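Local coordinates for protein transcriptional repressor PagR (Bacillus anthracis, PDB 2ZKZ) that represses transcription of the pagA and atxA genes as a dimeric DNA-binding repressor of the ArsR family, at residues A[33-47]-A[78-92]. Numbering follows the deposited sequence.
Sequences VNELYKHKALNVTQI and EIYYSINNPKVEGII
The ring of Y81 meets V44 and L42 O at its edge, near the ring plane, with V44 CG2 4.1 Å from Y81 CE2, while I47 CD1 comes in obliquely. Y37 offers an edge to the carboxylate of E89, whose plane stands 84° from the ring; I92 CG2 approaches the ring at a slant. Beside Y80, A41 CB lies 3.6 Å from Y80 CD2, again obliquely. Y80 and Y81 illustrate how a winged helix joins its wing to its helical core. The short, weakly bonded strand 42-43 pairs antiparallel with 78-82 through L42 and Y81: Y81 N donates to L42 O at 2.8 Å, nearly straight at 176°, and L42 N returns a bond to Y81 O at 3.2 Å. Waters extend this pairing, one linking K40 O to I83 N, another V44 N to I79 O. Farther along, the axes of 33-39 and 86-92 approach to 10.0 Å and cross at about a right angle. V33 has CG1 anti to its own nitrogen (chi1 176°), a setting that drives this methyl between V88 CG1 and I92 CG1, 3.6 Å from the latter. I83 CD1 lies against V33 O and Y37 N, and V69 also covers V33 and V88. One pair of backbone bonds thus sets L42 opposite Y81, tying the wing to the start of the predicted helix-turn-helix, while apolar branches seat helix 27-39 against helix 86-95.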
loop_
_atom_site.group_PDB
_atom_site.type_symbol
_atom_site.label_atom_id
_atom_site.label_comp_id
_atom_site.label_asym_id
_atom_site.label_seq_id
_atom_site.Cartn_x
_atom_site.Cartn_y
_atom_site.Cartn_z
ATOM N N VAL A 33 -5.800 -6.110 -9.409
ATOM C CA VAL A 33 -6.059 -4.682 -9.570
ATOM C C VAL A 33 -5.505 -4.163 -10.895
ATOM O O VAL A 33 -6.164 -3.383 -11.592
ATOM C CB VAL A 33 -5.451 -3.862 -8.408
ATOM C CG1 VAL A 33 -5.661 -2.372 -8.659
ATOM C CG2 VAL A 33 -6.095 -4.275 -7.098
ATOM N N ASN A 34 -4.292 -4.580 -11.242
ATOM C CA ASN A 34 -3.685 -4.147 -12.501
ATOM C C ASN A 34 -4.572 -4.568 -13.685
ATOM O O ASN A 34 -4.813 -3.791 -14.607
ATOM C CB ASN A 34 -2.297 -4.771 -12.667
ATOM C CG ASN A 34 -1.529 -4.169 -13.829
ATOM O OD1 ASN A 34 -1.037 -4.882 -14.705
ATOM N ND2 ASN A 34 -1.424 -2.847 -13.841
ATOM N N GLU A 35 -5.057 -5.805 -13.650
ATOM C CA GLU A 35 -5.913 -6.313 -14.721
ATOM C C GLU A 35 -7.214 -5.519 -14.845
ATOM O O GLU A 35 -7.671 -5.235 -15.956
ATOM C CB GLU A 35 -6.235 -7.789 -14.490
ATOM C CG GLU A 35 -5.065 -8.735 -14.682
ATOM C CD GLU A 35 -4.454 -8.654 -16.070
ATOM O OE1 GLU A 35 -5.205 -8.492 -17.056
ATOM O OE2 GLU A 35 -3.218 -8.773 -16.180
ATOM N N LEU A 36 -7.820 -5.174 -13.713
ATOM C CA LEU A 36 -9.055 -4.401 -13.729
ATOM C C LEU A 36 -8.779 -2.991 -14.229
ATOM O O LEU A 36 -9.637 -2.354 -14.828
ATOM C CB LEU A 36 -9.675 -4.355 -12.332
ATOM C CG LEU A 36 -10.338 -5.671 -11.926
ATOM C CD1 LEU A 36 -10.748 -5.637 -10.453
ATOM C CD2 LEU A 36 -11.549 -5.905 -12.825
ATOM N N TYR A 37 -7.569 -2.509 -13.977
ATOM C CA TYR A 37 -7.175 -1.187 -14.426
ATOM C C TYR A 37 -7.096 -1.197 -15.953
ATOM O O TYR A 37 -7.517 -0.249 -16.617
ATOM C CB TYR A 37 -5.816 -0.818 -13.819
ATOM C CG TYR A 37 -5.116 0.327 -14.504
ATOM C CD1 TYR A 37 -5.674 1.604 -14.527
ATOM C CD2 TYR A 37 -3.901 0.126 -15.158
ATOM C CE1 TYR A 37 -5.043 2.651 -15.187
ATOM C CE2 TYR A 37 -3.260 1.166 -15.822
ATOM C CZ TYR A 37 -3.836 2.422 -15.832
ATOM O OH TYR A 37 -3.203 3.445 -16.497
ATOM N N LYS A 38 -6.573 -2.288 -16.497
ATOM C CA LYS A 38 -6.422 -2.439 -17.939
ATOM C C LYS A 38 -7.707 -2.823 -18.673
ATOM O O LYS A 38 -7.972 -2.319 -19.763
ATOM C CB LYS A 38 -5.338 -3.479 -18.243
ATOM C CG LYS A 38 -3.929 -3.045 -17.848
ATOM C CD LYS A 38 -2.887 -4.076 -18.262
ATOM C CE LYS A 38 -3.087 -5.399 -17.538
ATOM N NZ LYS A 38 -2.190 -6.469 -18.059
ATOM N N HIS A 39 -8.507 -3.705 -18.075
ATOM C CA HIS A 39 -9.744 -4.164 -18.703
ATOM C C HIS A 39 -11.033 -3.518 -18.197
ATOM O O HIS A 39 -12.115 -3.769 -18.745
ATOM C CB HIS A 39 -9.838 -5.683 -18.575
ATOM C CG HIS A 39 -8.682 -6.404 -19.190
ATOM N ND1 HIS A 39 -7.758 -7.107 -18.445
ATOM C CD2 HIS A 39 -8.294 -6.521 -20.481
ATOM C CE1 HIS A 39 -6.850 -7.626 -19.253
ATOM N NE2 HIS A 39 -7.151 -7.285 -20.494
ATOM N N LYS A 40 -10.915 -2.705 -17.149
ATOM C CA LYS A 40 -12.044 -1.983 -16.556
ATOM C C LYS A 40 -13.127 -2.819 -15.878
ATOM O O LYS A 40 -13.635 -2.443 -14.822
ATOM C CB LYS A 40 -12.699 -1.078 -17.608
ATOM C CG LYS A 40 -11.731 -0.100 -18.264
ATOM C CD LYS A 40 -10.960 0.697 -17.220
ATOM C CE LYS A 40 -9.840 1.514 -17.848
ATOM N NZ LYS A 40 -8.926 2.096 -16.813
ATOM N N ALA A 41 -13.497 -3.940 -16.483
ATOM C CA ALA A 41 -14.536 -4.790 -15.907
ATOM C C ALA A 41 -14.224 -6.246 -16.184
ATOM O O ALA A 41 -13.975 -6.617 -17.329
ATOM C CB ALA A 41 -15.899 -4.424 -16.496
ATOM N N LEU A 42 -14.246 -7.070 -15.139
ATOM C CA LEU A 42 -13.948 -8.494 -15.283
ATOM C C LEU A 42 -14.738 -9.354 -14.302
ATOM O O LEU A 42 -14.866 -9.004 -13.124
ATOM C CB LEU A 42 -12.456 -8.752 -15.047
ATOM C CG LEU A 42 -11.433 -8.159 -16.020
ATOM C CD1 LEU A 42 -10.025 -8.322 -15.431
ATOM C CD2 LEU A 42 -11.538 -8.855 -17.377
ATOM N N ASN A 43 -15.274 -10.471 -14.785
ATOM C CA ASN A 43 -15.997 -11.367 -13.895
ATOM C C ASN A 43 -14.979 -12.369 -13.360
ATOM O O ASN A 43 -13.822 -12.382 -13.797
ATOM C CB ASN A 43 -17.179 -12.060 -14.611
ATOM C CG ASN A 43 -16.768 -12.845 -15.850
ATOM O OD1 ASN A 43 -17.506 -12.879 -16.846
ATOM N ND2 ASN A 43 -15.621 -13.496 -15.793
ATOM N N VAL A 44 -15.399 -13.189 -12.404
ATOM C CA VAL A 44 -14.514 -14.169 -11.791
ATOM C C VAL A 44 -13.835 -15.104 -12.789
ATOM O O VAL A 44 -12.627 -15.356 -12.696
ATOM C CB VAL A 44 -15.284 -15.011 -10.742
ATOM C CG1 VAL A 44 -14.347 -16.010 -10.075
ATOM C CG2 VAL A 44 -15.897 -14.087 -9.694
ATOM N N THR A 45 -14.598 -15.608 -13.753
ATOM C CA THR A 45 -14.045 -16.525 -14.740
ATOM C C THR A 45 -12.932 -15.883 -15.567
ATOM O O THR A 45 -11.921 -16.519 -15.849
ATOM C CB THR A 45 -15.149 -17.055 -15.675
ATOM O OG1 THR A 45 -16.173 -17.678 -14.888
ATOM C CG2 THR A 45 -14.578 -18.078 -16.647
ATOM N N GLN A 46 -13.122 -14.623 -15.954
ATOM C CA GLN A 46 -12.111 -13.902 -16.719
ATOM C C GLN A 46 -10.856 -13.715 -15.868
ATOM O O GLN A 46 -9.735 -13.765 -16.372
ATOM C CB GLN A 46 -12.637 -12.534 -17.145
ATOM C CG GLN A 46 -13.727 -12.583 -18.207
ATOM C CD GLN A 46 -14.348 -11.229 -18.453
ATOM O OE1 GLN A 46 -14.959 -10.646 -17.559
ATOM N NE2 GLN A 46 -14.194 -10.715 -19.670
ATOM N N ILE A 47 -11.054 -13.495 -14.574
ATOM C CA ILE A 47 -9.945 -13.301 -13.649
ATOM C C ILE A 47 -9.195 -14.613 -13.424
ATOM O O ILE A 47 -7.968 -14.649 -13.429
ATOM C CB ILE A 47 -10.451 -12.756 -12.290
ATOM C CG1 ILE A 47 -11.000 -11.337 -12.483
ATOM C CG2 ILE A 47 -9.317 -12.768 -11.269
ATOM C CD1 ILE A 47 -11.676 -10.740 -11.253
ATOM N N GLU A 78 -24.728 -11.583 -14.699
ATOM C CA GLU A 78 -23.307 -11.376 -14.470
ATOM C C GLU A 78 -22.909 -10.518 -13.281
ATOM O O GLU A 78 -23.502 -9.475 -13.008
ATOM C CB GLU A 78 -22.636 -10.797 -15.726
ATOM C CG GLU A 78 -21.104 -10.790 -15.624
ATOM C CD GLU A 78 -20.401 -10.103 -16.786
ATOM O OE1 GLU A 78 -19.161 -10.230 -16.876
ATOM O OE2 GLU A 78 -21.063 -9.429 -17.599
ATOM N N ILE A 79 -21.886 -10.989 -12.577
ATOM C CA ILE A 79 -21.307 -10.270 -11.450
ATOM C C ILE A 79 -19.896 -9.955 -11.938
ATOM O O ILE A 79 -19.152 -10.872 -12.294
ATOM C CB ILE A 79 -21.181 -11.147 -10.186
ATOM C CG1 ILE A 79 -22.561 -11.419 -9.579
ATOM C CG2 ILE A 79 -20.266 -10.450 -9.175
ATOM C CD1 ILE A 79 -23.246 -10.180 -9.028
ATOM N N TYR A 80 -19.536 -8.678 -11.995
ATOM C CA TYR A 80 -18.194 -8.314 -12.434
ATOM C C TYR A 80 -17.588 -7.282 -11.491
ATOM O O TYR A 80 -18.297 -6.556 -10.798
ATOM C CB TYR A 80 -18.194 -7.760 -13.868
ATOM C CG TYR A 80 -18.954 -6.468 -14.058
ATOM C CD1 TYR A 80 -20.327 -6.473 -14.300
ATOM C CD2 TYR A 80 -18.299 -5.235 -13.991
ATOM C CE1 TYR A 80 -21.032 -5.286 -14.471
ATOM C CE2 TYR A 80 -18.996 -4.042 -14.159
ATOM C CZ TYR A 80 -20.360 -4.078 -14.400
ATOM O OH TYR A 80 -21.052 -2.907 -14.566
ATOM N N TYR A 81 -16.265 -7.221 -11.487
ATOM C CA TYR A 81 -15.552 -6.301 -10.623
ATOM C C TYR A 81 -14.962 -5.121 -11.360
ATOM O O TYR A 81 -14.676 -5.188 -12.553
ATOM C CB TYR A 81 -14.456 -7.060 -9.874
ATOM C CG TYR A 81 -15.028 -8.035 -8.879
ATOM C CD1 TYR A 81 -15.317 -7.633 -7.575
ATOM C CD2 TYR A 81 -15.353 -9.340 -9.258
ATOM C CE1 TYR A 81 -15.919 -8.498 -6.673
ATOM C CE2 TYR A 81 -15.956 -10.219 -8.360
ATOM C CZ TYR A 81 -16.238 -9.784 -7.067
ATOM O OH TYR A 81 -16.855 -10.621 -6.175
ATOM N N SER A 82 -14.791 -4.028 -10.628
ATOM C CA SER A 82 -14.230 -2.817 -11.186
ATOM C C SER A 82 -13.531 -2.030 -10.086
ATOM O O SER A 82 -13.634 -2.365 -8.905
ATOM C CB SER A 82 -15.341 -1.961 -11.795
ATOM O OG SER A 82 -16.263 -1.556 -10.799
ATOM N N ILE A 83 -12.804 -0.994 -10.483
ATOM C CA ILE A 83 -12.124 -0.136 -9.521
ATOM C C ILE A 83 -12.886 1.185 -9.519
ATOM O O ILE A 83 -13.014 1.827 -10.563
ATOM C CB ILE A 83 -10.667 0.165 -9.930
ATOM C CG1 ILE A 83 -9.861 -1.128 -10.053
ATOM C CG2 ILE A 83 -10.023 1.084 -8.897
ATOM C CD1 ILE A 83 -8.488 -0.910 -10.713
ATOM N N ASN A 84 -13.409 1.582 -8.364
ATOM C CA ASN A 84 -14.132 2.845 -8.280
ATOM C C ASN A 84 -13.491 3.801 -7.263
ATOM O O ASN A 84 -13.917 4.949 -7.125
ATOM C CB ASN A 84 -15.600 2.589 -7.933
ATOM C CG ASN A 84 -15.853 2.554 -6.445
ATOM O OD1 ASN A 84 -15.105 1.935 -5.687
ATOM N ND2 ASN A 84 -16.925 3.213 -6.016
ATOM N N ASN A 85 -12.464 3.324 -6.563
ATOM C CA ASN A 85 -11.749 4.141 -5.584
ATOM C C ASN A 85 -10.567 4.794 -6.291
ATOM O O ASN A 85 -9.676 4.110 -6.804
ATOM C CB ASN A 85 -11.235 3.278 -4.432
ATOM C CG ASN A 85 -10.712 4.104 -3.267
ATOM O OD1 ASN A 85 -9.986 5.080 -3.456
ATOM N ND2 ASN A 85 -11.076 3.709 -2.055
ATOM N N PRO A 86 -10.548 6.133 -6.333
ATOM C CA PRO A 86 -9.482 6.903 -6.979
ATOM C C PRO A 86 -8.093 6.555 -6.447
ATOM O O PRO A 86 -7.125 6.494 -7.209
ATOM C CB PRO A 86 -9.857 8.350 -6.660
ATOM C CG PRO A 86 -11.344 8.296 -6.498
ATOM C CD PRO A 86 -11.531 7.032 -5.704
ATOM N N LYS A 87 -7.997 6.324 -5.140
ATOM C CA LYS A 87 -6.713 5.999 -4.527
ATOM C C LYS A 87 -6.143 4.684 -5.057
ATOM O O LYS A 87 -4.936 4.571 -5.306
ATOM C CB LYS A 87 -6.850 5.936 -3.004
ATOM C CG LYS A 87 -7.137 7.274 -2.344
ATOM C CD LYS A 87 -6.999 7.166 -0.827
ATOM C CE LYS A 87 -7.165 8.515 -0.139
ATOM N NZ LYS A 87 -8.532 9.069 -0.330
ATOM N N VAL A 88 -7.013 3.695 -5.232
ATOM C CA VAL A 88 -6.592 2.397 -5.746
ATOM C C VAL A 88 -6.044 2.541 -7.158
ATOM O O VAL A 88 -4.976 2.021 -7.471
ATOM C CB VAL A 88 -7.761 1.386 -5.763
ATOM C CG1 VAL A 88 -7.307 0.077 -6.400
ATOM C CG2 VAL A 88 -8.246 1.144 -4.347
ATOM N N GLU A 89 -6.773 3.249 -8.013
ATOM C CA GLU A 89 -6.314 3.446 -9.387
ATOM C C GLU A 89 -4.991 4.204 -9.385
ATOM O O GLU A 89 -4.064 3.857 -10.114
ATOM C CB GLU A 89 -7.346 4.232 -10.205
ATOM C CG GLU A 89 -6.886 4.511 -11.630
ATOM C CD GLU A 89 -7.944 5.205 -12.471
ATOM O OE1 GLU A 89 -8.459 6.257 -12.033
ATOM O OE2 GLU A 89 -8.254 4.701 -13.575
ATOM N N GLY A 90 -4.913 5.238 -8.552
ATOM C CA GLY A 90 -3.696 6.025 -8.468
ATOM C C GLY A 90 -2.490 5.195 -8.059
ATOM O O GLY A 90 -1.407 5.346 -8.618
ATOM N N ILE A 91 -2.680 4.305 -7.090
ATOM C CA ILE A 91 -1.596 3.469 -6.600
ATOM C C ILE A 91 -1.145 2.432 -7.608
ATOM O O ILE A 91 0.055 2.221 -7.791
ATOM C CB ILE A 91 -1.983 2.729 -5.292
ATOM C CG1 ILE A 91 -2.189 3.735 -4.157
ATOM C CG2 ILE A 91 -0.883 1.744 -4.906
ATOM C CD1 ILE A 91 -2.796 3.129 -2.900
ATOM N N ILE A 92 -2.097 1.779 -8.270
ATOM C CA ILE A 92 -1.722 0.758 -9.227
ATOM C C ILE A 92 -0.960 1.361 -10.403
ATOM O O ILE A 92 -0.059 0.727 -10.945
ATOM C CB ILE A 92 -2.958 -0.050 -9.727
ATOM C CG1 ILE A 92 -2.501 -1.425 -10.218
ATOM C CG2 ILE A 92 -3.678 0.695 -10.835
ATOM C CD1 ILE A 92 -1.864 -2.284 -9.121
HETATM O O HOH W 1 -12.548 -0.452 -13.359
HETATM O O HOH W 2 -18.276 -13.224 -11.677
HETATM O O HOH W 3 -17.217 -8.747 -17.536
#